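PDB 4DQA: uncharacterized protein from Bacteroides ovatus, which is of unknown function but probably binds carbohydrate, pairing an E-set-like N-terminal domain with a concanavalin A-like lectin/glucanase domain. Local coordinates for residues A[185-191]-A[204-210]; A[212-218]-A[246-251]; A[54-58]-A[128-132]; A[30-34]-A[44-48]. All coordinates share one frame; numbering follows the deposited sequence. Where two conformers were deposited one is given.

In the fold
The four contacts fall into two groups at opposite sides of the chain's centre. Contacts 1 and 2 lie in the concanavalin A-like part, with centres about 11 Å apart, and share the small three-stranded sheet: strand 203-208 pairs with 187-190 in contact 1 and with 212-213, which contact 2 packs against strand 244-250. Contacts 3 and 4, centres about 16 Å apart, lie in the N-terminal part and both reach the sheet holding strands 43-49 and 128-135. Contact 4 is the buried one; the others are partly buried. Their chemistry differs accordingly: backbone ladder and salt bridge in 1, aromatic packing in 2 and 3, a short hydrogen-bonded chain between sheets in 4.

Contact 1: residues A[185-191]-A[204-210]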
loop_
_atom_site.group_PDB
_atom_site.type_symbol
_atom_site.label_atom_id
_atom_site.label_comp_id
_atom_site.label_asym_id
_atom_site.label_seq_id
_atom_site.Cartn_x
_atom_site.Cartn_y
_atom_site.Cartn_z
ATOM N N GLY A 185 -5.058 17.978 -24.003
ATOM C CA GLY A 185 -5.956 18.035 -25.133
ATOM C C GLY A 185 -6.728 16.737 -25.318
ATOM O O GLY A 185 -7.658 16.694 -26.117
ATOM N N VAL A 186 -6.354 15.707 -24.561
ATOM C CA VAL A 186 -6.942 14.384 -24.725
ATOM C C VAL A 186 -7.500 13.808 -23.419
ATOM O O VAL A 186 -8.700 13.509 -23.334
ATOM C CB VAL A 186 -5.917 13.408 -25.336
ATOM C CG1 VAL A 186 -6.504 12.013 -25.488
ATOM C CG2 VAL A 186 -5.428 13.939 -26.701
HETATM N N MSE A 187 -6.649 13.662 -22.408
HETATM C CA MSE A 187 -7.070 13.172 -21.090
HETATM C C MSE A 187 -6.020 13.564 -20.059
HETATM O O MSE A 187 -5.009 12.882 -19.898
HETATM C CB MSE A 187 -7.262 11.652 -21.086
HETATM C CG MSE A 187 -7.870 11.111 -19.820
HETATM SE SE MSE A 187 -9.719 11.610 -19.617
HETATM C CE MSE A 187 -10.408 10.745 -21.201
ATOM N N ILE A 188 -6.266 14.666 -19.359
ATOM C CA ILE A 188 -5.290 15.156 -18.394
ATOM C C ILE A 188 -5.976 15.474 -17.055
ATOM O O ILE A 188 -7.103 15.974 -17.014
ATOM C CB ILE A 188 -4.507 16.354 -18.987
ATOM C CG1 ILE A 188 -3.235 16.657 -18.176
ATOM C CG2 ILE A 188 -5.385 17.576 -19.068
ATOM C CD1 ILE A 188 -2.262 17.603 -18.859
ATOM N N LEU A 189 -5.305 15.107 -15.973
ATOM C CA LEU A 189 -5.723 15.445 -14.624
ATOM C C LEU A 189 -4.868 16.599 -14.135
ATOM O O LEU A 189 -3.623 16.553 -14.181
ATOM C CB LEU A 189 -5.579 14.234 -13.706
ATOM C CG LEU A 189 -5.997 14.425 -12.248
ATOM C CD1 LEU A 189 -7.492 14.632 -12.179
ATOM C CD2 LEU A 189 -5.569 13.209 -11.422
ATOM N N ARG A 190 -5.547 17.676 -13.741
ATOM C CA ARG A 190 -4.869 18.891 -13.312
ATOM C C ARG A 190 -5.604 19.499 -12.135
ATOM O O ARG A 190 -6.679 19.039 -11.737
ATOM C CB ARG A 190 -4.810 19.885 -14.472
ATOM C CG ARG A 190 -6.158 20.398 -14.931
ATOM C CD ARG A 190 -6.047 21.162 -16.257
ATOM N NE ARG A 190 -7.322 21.732 -16.682
ATOM C CZ ARG A 190 -7.562 22.168 -17.920
ATOM N NH1 ARG A 190 -6.611 22.099 -18.853
ATOM N NH2 ARG A 190 -8.748 22.648 -18.218
ATOM N N ILE A 191 -4.999 20.540 -11.568
ATOM C CA ILE A 191 -5.680 21.343 -10.552
ATOM C C ILE A 191 -5.730 22.746 -11.115
ATOM O O ILE A 191 -4.688 23.370 -11.368
ATOM C CB ILE A 191 -4.950 21.368 -9.199
ATOM C CG1 ILE A 191 -4.529 19.953 -8.786
ATOM C CG2 ILE A 191 -5.881 21.974 -8.173
ATOM C CD1 ILE A 191 -3.623 19.916 -7.573
ATOM N N LEU A 204 -9.528 20.376 -8.457
ATOM C CA LEU A 204 -9.195 19.241 -9.303
ATOM C C LEU A 204 -10.138 19.116 -10.471
ATOM O O LEU A 204 -11.346 19.285 -10.345
ATOM C CB LEU A 204 -9.322 17.942 -8.530
ATOM C CG LEU A 204 -8.176 17.470 -7.697
ATOM C CD1 LEU A 204 -8.674 16.290 -6.882
ATOM C CD2 LEU A 204 -7.005 17.045 -8.590
ATOM N N GLU A 205 -9.588 18.783 -11.617
ATOM C CA GLU A 205 -10.327 18.767 -12.862
ATOM C C GLU A 205 -9.729 17.773 -13.812
ATOM O O GLU A 205 -8.511 17.612 -13.871
ATOM C CB GLU A 205 -10.284 20.161 -13.510
ATOM C CG GLU A 205 -10.991 20.285 -14.836
ATOM C CD GLU A 205 -11.005 21.720 -15.354
ATOM O OE1 GLU A 205 -9.907 22.320 -15.539
ATOM O OE2 GLU A 205 -12.114 22.257 -15.584
ATOM N N VAL A 206 -10.593 17.090 -14.559
ATOM C CA VAL A 206 -10.161 16.347 -15.721
ATOM C C VAL A 206 -10.531 17.090 -16.998
ATOM O O VAL A 206 -11.622 17.634 -17.127
ATOM C CB VAL A 206 -10.682 14.905 -15.705
ATOM C CG1 VAL A 206 -12.165 14.859 -15.675
ATOM C CG2 VAL A 206 -10.186 14.166 -16.921
ATOM N N ALA A 207 -9.587 17.159 -17.927
ATOM C CA ALA A 207 -9.773 17.911 -19.157
ATOM C C ALA A 207 -9.253 17.149 -20.359
ATOM O O ALA A 207 -8.563 16.151 -20.215
ATOM C CB ALA A 207 -9.068 19.283 -19.037
ATOM N N GLY A 208 -9.626 17.598 -21.547
ATOM C CA GLY A 208 -9.202 16.949 -22.775
ATOM C C GLY A 208 -10.294 17.027 -23.806
ATOM O O GLY A 208 -10.738 18.115 -24.187
ATOM N N GLY A 209 -10.727 15.868 -24.275
ATOM C CA GLY A 209 -11.873 15.816 -25.174
ATOM C C GLY A 209 -13.187 16.146 -24.482
ATOM O O GLY A 209 -14.176 16.523 -25.135
ATOM N N GLN A 210 -13.209 15.968 -23.163
ATOM C CA GLN A 210 -14.371 16.270 -22.334
ATOM C C GLN A 210 -13.853 16.607 -20.941
ATOM O O GLN A 210 -12.716 16.266 -20.611
ATOM C CB GLN A 210 -15.316 15.074 -22.266
ATOM C CG GLN A 210 -14.606 13.745 -22.057
ATOM C CD GLN A 210 -13.967 13.204 -23.325
ATOM O OE1 GLN A 210 -14.595 13.163 -24.378
ATOM N NE2 GLN A 210 -12.711 12.788 -23.224
HETATM O O HOH W 1 -11.173 14.227 -21.254
HETATM O O HOH W 2 -10.475 12.343 -25.116
#
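R190 and E205 form a hydrogen-bonded pair of an antiparallel ladder, and their side chains run alongside each other over one face of the small sheet. In a salt bridge, E205 OE1 accepts from R190 NE and R190 NH2, both at 2.9 Å; it lies in the guanidinium plane, while both donors approach from the same face of the carboxylate, which is turned 57° against the guanidinium. With R190 CG between backbone N and carbonyl carbon (chi1 65°), the extended chain lays its guanidinium over A207, whose CB stands 3.4 Å from R190 CZ and covers the centre of one face. The packing is tight here. The backbones of I188 and A207 exchange two bonds, and on the reverse face the selenomethionine M187 touches V206 (SE to CG2 3.7 Å) while I191 CG1 meets L204 CD2 at 3.8 Å. Toward exposed G185 and G209 the ladder slackens: G209 N reaches V186 O at 3.2 Å from above the carbonyl plane, and two waters link V186 O to Q210 NE2, one only weakly at V186. E205 OE2 bonds T199 OG1, which means that both oxygens of this buried carboxylate have partners and its rotation is fixed from two sides.

Contact 2: residues A[212-218]-A[246-251]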
loop_
_atom_site.group_PDB
_atom_site.type_symbol
_atom_site.label_atom_id
_atom_site.label_comp_id
_atom_site.label_asym_id
_atom_site.label_seq_id
_atom_site.Cartn_x
_atom_site.Cartn_y
_atom_site.Cartn_z
ATOM N N TYR A 212 -14.723 17.668 -16.502
ATOM C CA TYR A 212 -15.530 17.967 -15.335
ATOM C C TYR A 212 -14.612 18.200 -14.157
ATOM O O TYR A 212 -13.415 17.935 -14.234
ATOM C CB TYR A 212 -16.545 16.856 -15.036
ATOM C CG TYR A 212 -15.968 15.525 -14.586
ATOM C CD1 TYR A 212 -15.484 14.608 -15.508
ATOM C CD2 TYR A 212 -15.958 15.172 -13.244
ATOM C CE1 TYR A 212 -14.976 13.374 -15.099
ATOM C CE2 TYR A 212 -15.448 13.933 -12.820
ATOM C CZ TYR A 212 -14.954 13.049 -13.753
ATOM O OH TYR A 212 -14.473 11.817 -13.334
ATOM N N ARG A 213 -15.168 18.714 -13.073
ATOM C CA ARG A 213 -14.375 19.129 -11.929
ATOM C C ARG A 213 -15.067 18.885 -10.603
ATOM O O ARG A 213 -16.283 18.631 -10.542
ATOM C CB ARG A 213 -14.025 20.614 -12.060
ATOM C CG ARG A 213 -15.235 21.534 -12.011
ATOM C CD ARG A 213 -14.752 22.977 -11.960
ATOM N NE ARG A 213 -15.783 24.002 -12.060
ATOM C CZ ARG A 213 -16.575 24.364 -11.056
ATOM N NH1 ARG A 213 -16.501 23.716 -9.882
ATOM N NH2 ARG A 213 -17.471 25.343 -11.242
ATOM N N VAL A 214 -14.286 18.935 -9.533
ATOM C CA VAL A 214 -14.819 18.815 -8.187
ATOM C C VAL A 214 -15.466 20.118 -7.692
ATOM O O VAL A 214 -15.527 21.106 -8.433
ATOM C CB VAL A 214 -13.745 18.354 -7.202
ATOM C CG1 VAL A 214 -13.177 17.011 -7.674
ATOM C CG2 VAL A 214 -12.629 19.407 -7.074
ATOM N N THR A 215 -15.953 20.111 -6.452
ATOM C CA THR A 215 -16.704 21.241 -5.928
ATOM C C THR A 215 -16.157 21.810 -4.598
ATOM O O THR A 215 -16.803 22.627 -3.960
ATOM C CB THR A 215 -18.206 20.867 -5.810
ATOM O OG1 THR A 215 -18.336 19.703 -5.018
ATOM C CG2 THR A 215 -18.792 20.566 -7.185
ATOM N N LYS A 216 -14.940 21.395 -4.224
ATOM C CA LYS A 216 -14.247 21.886 -3.037
ATOM C C LYS A 216 -12.768 22.068 -3.401
ATOM O O LYS A 216 -12.281 21.300 -4.195
ATOM C CB LYS A 216 -14.335 20.845 -1.921
ATOM C CG LYS A 216 -15.748 20.440 -1.550
ATOM C CD LYS A 216 -15.732 19.419 -0.423
ATOM C CE LYS A 216 -15.333 18.047 -0.922
ATOM N NZ LYS A 216 -16.476 17.282 -1.496
ATOM N N PRO A 217 -12.074 23.050 -2.774
ATOM C CA PRO A 217 -10.640 23.223 -3.057
ATOM C C PRO A 217 -9.732 22.267 -2.289
ATOM O O PRO A 217 -10.115 21.729 -1.242
ATOM C CB PRO A 217 -10.371 24.663 -2.614
ATOM C CG PRO A 217 -11.360 24.887 -1.485
ATOM C CD PRO A 217 -12.585 24.118 -1.882
ATOM N N LEU A 218 -8.532 22.059 -2.821
ATOM C CA LEU A 218 -7.452 21.444 -2.075
ATOM C C LEU A 218 -6.651 22.520 -1.368
ATOM O O LEU A 218 -6.519 23.649 -1.863
ATOM C CB LEU A 218 -6.503 20.667 -2.995
ATOM C CG LEU A 218 -7.115 19.532 -3.777
ATOM C CD1 LEU A 218 -6.036 18.856 -4.600
ATOM C CD2 LEU A 218 -7.774 18.528 -2.824
ATOM N N TRP A 246 -15.406 12.604 -5.208
ATOM C CA TRP A 246 -15.684 14.043 -5.110
ATOM C C TRP A 246 -16.435 14.578 -6.315
ATOM O O TRP A 246 -17.007 15.672 -6.275
ATOM C CB TRP A 246 -14.380 14.826 -4.978
ATOM C CG TRP A 246 -13.859 14.956 -3.577
ATOM C CD1 TRP A 246 -14.057 14.096 -2.554
ATOM C CD2 TRP A 246 -13.040 16.022 -3.056
ATOM N NE1 TRP A 246 -13.426 14.546 -1.419
ATOM C CE2 TRP A 246 -12.808 15.737 -1.695
ATOM C CE3 TRP A 246 -12.501 17.198 -3.601
ATOM C CZ2 TRP A 246 -12.050 16.564 -0.872
ATOM C CZ3 TRP A 246 -11.740 18.022 -2.776
ATOM C CH2 TRP A 246 -11.531 17.703 -1.424
ATOM N N ALA A 247 -16.404 13.829 -7.405
ATOM C CA ALA A 247 -17.119 14.224 -8.604
ATOM C C ALA A 247 -17.222 13.056 -9.550
ATOM O O ALA A 247 -16.417 12.116 -9.519
ATOM C CB ALA A 247 -16.443 15.377 -9.272
ATOM N N GLY A 248 -18.242 13.092 -10.390
ATOM C CA GLY A 248 -18.388 12.078 -11.397
ATOM C C GLY A 248 -19.026 12.610 -12.654
ATOM O O GLY A 248 -19.618 13.700 -12.667
ATOM N N SER A 249 -18.888 11.831 -13.714
ATOM C CA SER A 249 -19.593 12.105 -14.955
ATOM C C SER A 249 -19.820 10.811 -15.729
ATOM O O SER A 249 -19.531 9.697 -15.229
ATOM C CB SER A 249 -18.808 13.122 -15.788
ATOM O OG SER A 249 -19.660 13.711 -16.758
ATOM N N ASP A 250 -20.391 10.950 -16.921
ATOM C CA ASP A 250 -20.682 9.818 -17.776
ATOM C C ASP A 250 -20.205 10.192 -19.151
ATOM O O ASP A 250 -20.571 11.242 -19.682
ATOM C CB ASP A 250 -22.186 9.495 -17.801
ATOM C CG ASP A 250 -22.700 9.025 -16.452
ATOM O OD1 ASP A 250 -23.116 9.881 -15.646
ATOM O OD2 ASP A 250 -22.658 7.800 -16.186
ATOM N N TRP A 251 -19.373 9.340 -19.719
ATOM C CA TRP A 251 -18.812 9.569 -21.036
ATOM C C TRP A 251 -19.174 8.413 -21.922
ATOM O O TRP A 251 -19.436 7.292 -21.445
ATOM C CB TRP A 251 -17.294 9.633 -20.970
ATOM C CG TRP A 251 -16.736 10.798 -20.254
ATOM C CD1 TRP A 251 -17.347 11.993 -20.021
ATOM C CD2 TRP A 251 -15.432 10.890 -19.676
ATOM N NE1 TRP A 251 -16.502 12.825 -19.331
ATOM C CE2 TRP A 251 -15.321 12.171 -19.101
ATOM C CE3 TRP A 251 -14.351 10.008 -19.573
ATOM C CZ2 TRP A 251 -14.170 12.608 -18.453
ATOM C CZ3 TRP A 251 -13.208 10.436 -18.924
ATOM C CH2 TRP A 251 -13.131 11.727 -18.364
HETATM O O HOH W 3 -16.325 17.758 -4.740
#
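V214 and A247 bring their CA atoms to 5.2 Å where 212-218 and 246-251 run nearly antiparallel, 160° apart end to end, yet side chains rather than backbone bonds join them. W246 and A247 both face I239 in a classic beta bulge of the edge strand 244-250, and both of their CB atoms point at 212-218. A247 CB rests against the Y212 ring edge, 4.0 Å from CE2, while S249 CB lies over one face in a CH-pi contact, 3.9 Å from the ring centroid. At the other edge of the ring W251 CZ2 comes 3.5 Å from Y212 CE1, the two planes tilted at 67°. Farther along, V214 CG1 packs on W246 CB at 3.7 Å. K216 is modelled in two conformers; in one, bends at chi3 and chi4 carry CE over the indole's six-membered ring and NZ over its five-membered ring, 3.9 Å from that centroid, a cation-pi contact that the second conformer leaves conditional. A water accepts from T215 N and donates to W246 O. Y212 OH bonds T237 OG1 of strand 236-241, which ties the ring's polar end to that strand. The contact is therefore an apolar, aromatic wall at its buried end and a hydrated, exposed end where the lysine's cover of the indole is probably variable.

Contact 3: residues A[54-58]-A[128-132]; sequences VVDEY and IAYFF
V54 and I128 reach toward each other tip to tip, CG1 of V54 lying 3.7 Å from CD1 of I128. I128 has two modelled conformers, and this meeting belongs to one of them. The same V54 methyl, set anti to the backbone N (chi1 163°), also touches Y130 beside its hydroxyl, 3.9 Å from CE2. Aromatic packing carries the rest: Y58, one helical turn beyond V54, brings CD2 over one face of the Y130 ring, 3.9 Å from Y130 CE2 and offset toward the rim. I128 CG2 covers the opposite face, so the ring is held between helix and strand neighbour. Y58, Y130 and F132 make an aromatic cluster through which helix 52-62 lies across the sheet containing strand 128-135, with the axes of 54-58 and 128-132 at 75°, in a domain assigned to the E-set clan. F132 CZ points at the phenol end of Y58, 3.7 Å from Y58 CZ, with the ring planes inclined at 51°. Polar links are few. Y58 OH bonds E15 OE2 of the adjoining strand 15-19. One water donates to V54 O, which already accepts from Y58 N, and lies 2.7 Å from Y130 OH, tying the helix backbone to the tyrosine.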
loop_
_atom_site.group_PDB
_atom_site.type_symbol
_atom_site.label_atom_id
_atom_site.label_comp_id
_atom_site.label_asym_id
_atom_site.label_seq_id
_atom_site.Cartn_x
_atom_site.Cartn_y
_atom_site.Cartn_z
ATOM N N VAL A 54 -4.482 -23.318 9.789
ATOM C CA VAL A 54 -4.999 -22.692 10.993
ATOM C C VAL A 54 -5.136 -21.175 10.795
ATOM O O VAL A 54 -6.135 -20.554 11.192
ATOM C CB VAL A 54 -4.058 -23.041 12.145
ATOM C CG1 VAL A 54 -4.243 -22.160 13.337
ATOM C CG2 VAL A 54 -4.229 -24.498 12.488
ATOM N N VAL A 55 -4.170 -20.558 10.118
ATOM C CA VAL A 55 -4.237 -19.132 9.823
ATOM C C VAL A 55 -5.317 -18.844 8.786
ATOM O O VAL A 55 -6.032 -17.869 8.874
ATOM C CB VAL A 55 -2.873 -18.617 9.340
ATOM C CG1 VAL A 55 -2.939 -17.149 8.958
ATOM C CG2 VAL A 55 -1.822 -18.844 10.428
ATOM N N ASP A 56 -5.471 -19.740 7.811
ATOM C CA ASP A 56 -6.524 -19.578 6.833
ATOM C C ASP A 56 -7.901 -19.645 7.494
ATOM O O ASP A 56 -8.792 -18.865 7.139
ATOM C CB ASP A 56 -6.387 -20.631 5.731
ATOM C CG ASP A 56 -5.020 -20.595 5.042
ATOM O OD1 ASP A 56 -4.441 -19.504 4.892
ATOM O OD2 ASP A 56 -4.538 -21.674 4.644
ATOM N N GLU A 57 -8.100 -20.574 8.427
ATOM C CA GLU A 57 -9.380 -20.635 9.134
ATOM C C GLU A 57 -9.658 -19.377 9.926
ATOM O O GLU A 57 -10.798 -18.923 9.991
ATOM C CB GLU A 57 -9.463 -21.808 10.096
ATOM C CG GLU A 57 -9.603 -23.154 9.483
ATOM C CD GLU A 57 -9.796 -24.212 10.546
ATOM O OE1 GLU A 57 -8.799 -24.661 11.128
ATOM O OE2 GLU A 57 -10.947 -24.612 10.782
ATOM N N TYR A 58 -8.619 -18.841 10.562
ATOM C CA TYR A 58 -8.760 -17.618 11.341
ATOM C C TYR A 58 -9.138 -16.478 10.405
ATOM O O TYR A 58 -10.082 -15.715 10.648
ATOM C CB TYR A 58 -7.432 -17.320 12.075
ATOM C CG TYR A 58 -7.525 -16.195 13.076
ATOM C CD1 TYR A 58 -7.504 -14.892 12.659
ATOM C CD2 TYR A 58 -7.587 -16.463 14.440
ATOM C CE1 TYR A 58 -7.576 -13.852 13.566
ATOM C CE2 TYR A 58 -7.660 -15.422 15.367
ATOM C CZ TYR A 58 -7.653 -14.137 14.915
ATOM O OH TYR A 58 -7.735 -13.057 15.800
ATOM N N ILE A 128 -4.164 -23.675 20.609
ATOM C CA ILE A 128 -3.317 -22.849 19.758
ATOM C C ILE A 128 -3.236 -21.448 20.353
ATOM O O ILE A 128 -4.247 -20.865 20.750
ATOM C CB ILE A 128 -3.850 -22.763 18.316
ATOM C CG1 ILE A 128 -3.895 -24.153 17.674
ATOM C CG2 ILE A 128 -2.992 -21.788 17.498
ATOM C CD1 ILE A 128 -4.668 -24.202 16.383
ATOM N N ALA A 129 -2.019 -20.930 20.448
ATOM C CA ALA A 129 -1.763 -19.572 20.892
ATOM C C ALA A 129 -1.359 -18.775 19.648
ATOM O O ALA A 129 -0.510 -19.233 18.868
ATOM C CB ALA A 129 -0.639 -19.555 21.931
ATOM N N TYR A 130 -1.947 -17.595 19.478
ATOM C CA TYR A 130 -1.692 -16.782 18.291
ATOM C C TYR A 130 -0.882 -15.551 18.654
ATOM O O TYR A 130 -1.256 -14.785 19.542
ATOM C CB TYR A 130 -3.008 -16.345 17.643
ATOM C CG TYR A 130 -3.905 -17.469 17.195
ATOM C CD1 TYR A 130 -4.750 -18.116 18.093
ATOM C CD2 TYR A 130 -3.933 -17.876 15.874
ATOM C CE1 TYR A 130 -5.568 -19.132 17.696
ATOM C CE2 TYR A 130 -4.767 -18.887 15.466
ATOM C CZ TYR A 130 -5.569 -19.532 16.388
ATOM O OH TYR A 130 -6.406 -20.568 15.992
ATOM N N PHE A 131 0.266 -15.406 18.018
ATOM C CA PHE A 131 1.120 -14.258 18.235
ATOM C C PHE A 131 1.135 -13.434 16.959
ATOM O O PHE A 131 1.498 -13.925 15.909
ATOM C CB PHE A 131 2.519 -14.732 18.601
ATOM C CG PHE A 131 2.539 -15.563 19.861
ATOM C CD1 PHE A 131 2.653 -14.955 21.114
ATOM C CD2 PHE A 131 2.368 -16.923 19.797
ATOM C CE1 PHE A 131 2.646 -15.725 22.277
ATOM C CE2 PHE A 131 2.359 -17.698 20.961
ATOM C CZ PHE A 131 2.485 -17.091 22.194
ATOM N N PHE A 132 0.714 -12.185 17.073
ATOM C CA PHE A 132 0.544 -11.321 15.917
ATOM C C PHE A 132 1.649 -10.274 15.893
ATOM O O PHE A 132 2.085 -9.753 16.933
ATOM C CB PHE A 132 -0.820 -10.654 15.971
ATOM C CG PHE A 132 -1.960 -11.615 15.897
ATOM C CD1 PHE A 132 -2.338 -12.158 14.692
ATOM C CD2 PHE A 132 -2.667 -11.971 17.029
ATOM C CE1 PHE A 132 -3.393 -13.031 14.609
ATOM C CE2 PHE A 132 -3.723 -12.847 16.956
ATOM C CZ PHE A 132 -4.090 -13.386 15.741
HETATM O O HOH W 4 -7.560 -20.921 13.570
#

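Contact 4: residues A[30-34]-A[44-48]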
loop_
_atom_site.group_PDB
_atom_site.type_symbol
_atom_site.label_atom_id
_atom_site.label_comp_id
_atom_site.label_asym_id
_atom_site.label_seq_id
_atom_site.Cartn_x
_atom_site.Cartn_y
_atom_site.Cartn_z
ATOM N N ASP A 30 7.730 -15.255 25.508
ATOM C CA ASP A 30 7.492 -16.382 26.395
ATOM C C ASP A 30 6.300 -17.174 25.900
ATOM O O ASP A 30 5.290 -16.603 25.470
ATOM C CB ASP A 30 7.228 -15.884 27.816
ATOM C CG ASP A 30 8.454 -15.227 28.449
ATOM O OD1 ASP A 30 9.592 -15.560 28.058
ATOM O OD2 ASP A 30 8.272 -14.376 29.345
ATOM N N LEU A 31 6.427 -18.489 25.976
ATOM C CA LEU A 31 5.372 -19.410 25.603
ATOM C C LEU A 31 5.065 -20.298 26.799
ATOM O O LEU A 31 5.942 -21.052 27.266
ATOM C CB LEU A 31 5.809 -20.253 24.415
ATOM C CG LEU A 31 4.780 -21.245 23.898
ATOM C CD1 LEU A 31 3.586 -20.480 23.352
ATOM C CD2 LEU A 31 5.441 -22.125 22.848
ATOM N N VAL A 32 3.823 -20.218 27.278
ATOM C CA VAL A 32 3.360 -20.951 28.449
ATOM C C VAL A 32 1.961 -21.519 28.214
ATOM O O VAL A 32 1.054 -20.806 27.773
ATOM C CB VAL A 32 3.322 -20.026 29.682
ATOM C CG1 VAL A 32 2.790 -20.747 30.894
ATOM C CG2 VAL A 32 4.712 -19.492 29.980
ATOM N N SER A 33 1.800 -22.803 28.494
ATOM C CA SER A 33 0.505 -23.441 28.517
ATOM C C SER A 33 0.138 -23.759 29.952
ATOM O O SER A 33 0.956 -23.580 30.853
ATOM C CB SER A 33 0.539 -24.720 27.678
ATOM O OG SER A 33 1.507 -25.639 28.154
ATOM N N ARG A 34 -1.096 -24.202 30.176
ATOM C CA ARG A 34 -1.544 -24.535 31.534
ATOM C C ARG A 34 -2.517 -25.711 31.578
ATOM O O ARG A 34 -3.025 -26.168 30.561
ATOM C CB ARG A 34 -2.209 -23.335 32.207
ATOM C CG ARG A 34 -3.436 -22.799 31.489
ATOM C CD ARG A 34 -4.234 -21.901 32.413
ATOM N NE ARG A 34 -4.872 -22.671 33.469
ATOM C CZ ARG A 34 -5.627 -22.153 34.433
ATOM N NH1 ARG A 34 -5.825 -20.839 34.498
ATOM N NH2 ARG A 34 -6.177 -22.951 35.337
ATOM N N ASP A 44 3.670 -33.546 31.209
ATOM C CA ASP A 44 4.635 -33.165 30.203
ATOM C C ASP A 44 3.953 -32.584 28.980
ATOM O O ASP A 44 2.889 -33.047 28.566
ATOM C CB ASP A 44 5.475 -34.363 29.808
ATOM C CG ASP A 44 6.291 -34.887 30.970
ATOM O OD1 ASP A 44 6.989 -34.051 31.596
ATOM O OD2 ASP A 44 6.218 -36.106 31.268
ATOM N N VAL A 45 4.555 -31.541 28.424
ATOM C CA VAL A 45 3.988 -30.887 27.243
ATOM C C VAL A 45 5.053 -30.642 26.200
ATOM O O VAL A 45 6.262 -30.750 26.459
ATOM C CB VAL A 45 3.285 -29.550 27.593
ATOM C CG1 VAL A 45 2.152 -29.757 28.597
ATOM C CG2 VAL A 45 4.292 -28.503 28.097
ATOM N N SER A 46 4.613 -30.351 24.991
ATOM C CA SER A 46 5.539 -29.927 23.960
ATOM C C SER A 46 4.833 -29.007 22.998
ATOM O O SER A 46 3.607 -28.861 23.047
ATOM C CB SER A 46 6.148 -31.108 23.220
ATOM O OG SER A 46 5.183 -31.749 22.383
ATOM N N TYR A 47 5.603 -28.393 22.122
ATOM C CA TYR A 47 5.071 -27.365 21.242
ATOM C C TYR A 47 5.499 -27.557 19.807
ATOM O O TYR A 47 6.546 -28.148 19.509
ATOM C CB TYR A 47 5.531 -25.983 21.729
ATOM C CG TYR A 47 5.125 -25.682 23.152
ATOM C CD1 TYR A 47 3.831 -25.256 23.442
ATOM C CD2 TYR A 47 6.008 -25.836 24.215
ATOM C CE1 TYR A 47 3.436 -25.006 24.730
ATOM C CE2 TYR A 47 5.619 -25.568 25.515
ATOM C CZ TYR A 47 4.327 -25.155 25.764
ATOM O OH TYR A 47 3.942 -24.889 27.067
ATOM N N SER A 48 4.703 -27.003 18.907
ATOM C CA SER A 48 5.064 -26.980 17.502
ATOM C C SER A 48 4.407 -25.791 16.835
ATOM O O SER A 48 3.458 -25.218 17.365
ATOM C CB SER A 48 4.608 -28.248 16.804
ATOM O OG SER A 48 3.183 -28.343 16.817
HETATM O O HOH W 5 5.792 -23.542 28.369
#
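The Y47 ring carries L31 on one face: L31 CD2 stands 3.7 Å from the ring centroid and 20° off the normal, a CH-pi contact shifted toward the rim beside CG and CD1. The two side chains slide past each other in opposite directions, each coming from its own sheet, and L31 CG, anti to the backbone N (chi1 -179°), sends CD2 across to the ring. At the phenol end the chemistry turns polar. S33 OG donates to Y47 OH over 2.8 Å, and Y47 OH in turn donates a hydrogen bond to a water 2.6 Å away. That water donates to L31 O at 2.7 Å, which closes a short hydrogen-bonded chain from serine hydroxyl through phenol and water to a backbone carbonyl. The buried Y47 oxygen thus both accepts and donates, and the ring is held by the hydroxyl at one end and by the leucine methyl over its face. S33 OG is placed for this by a first torsion of 59°, between the backbone N and the carbonyl carbon. V45 completes the contact more loosely, with CG2 4.0 Å from S33 OG. CA atoms stay 9.1 Å apart for L31 and Y47, a spacing that fits two sheets packed face to face. Strand 27-35 lies between 8-10 and 93-97 in one sheet, strand 43-49 between 80-83 and 107-117 in the other, and V9 and V115 flank the contact from these neighbours. L31 also packs on F11 and on F131 of strand 128-135, while helix 52-62 follows strand 43-49 in the chain.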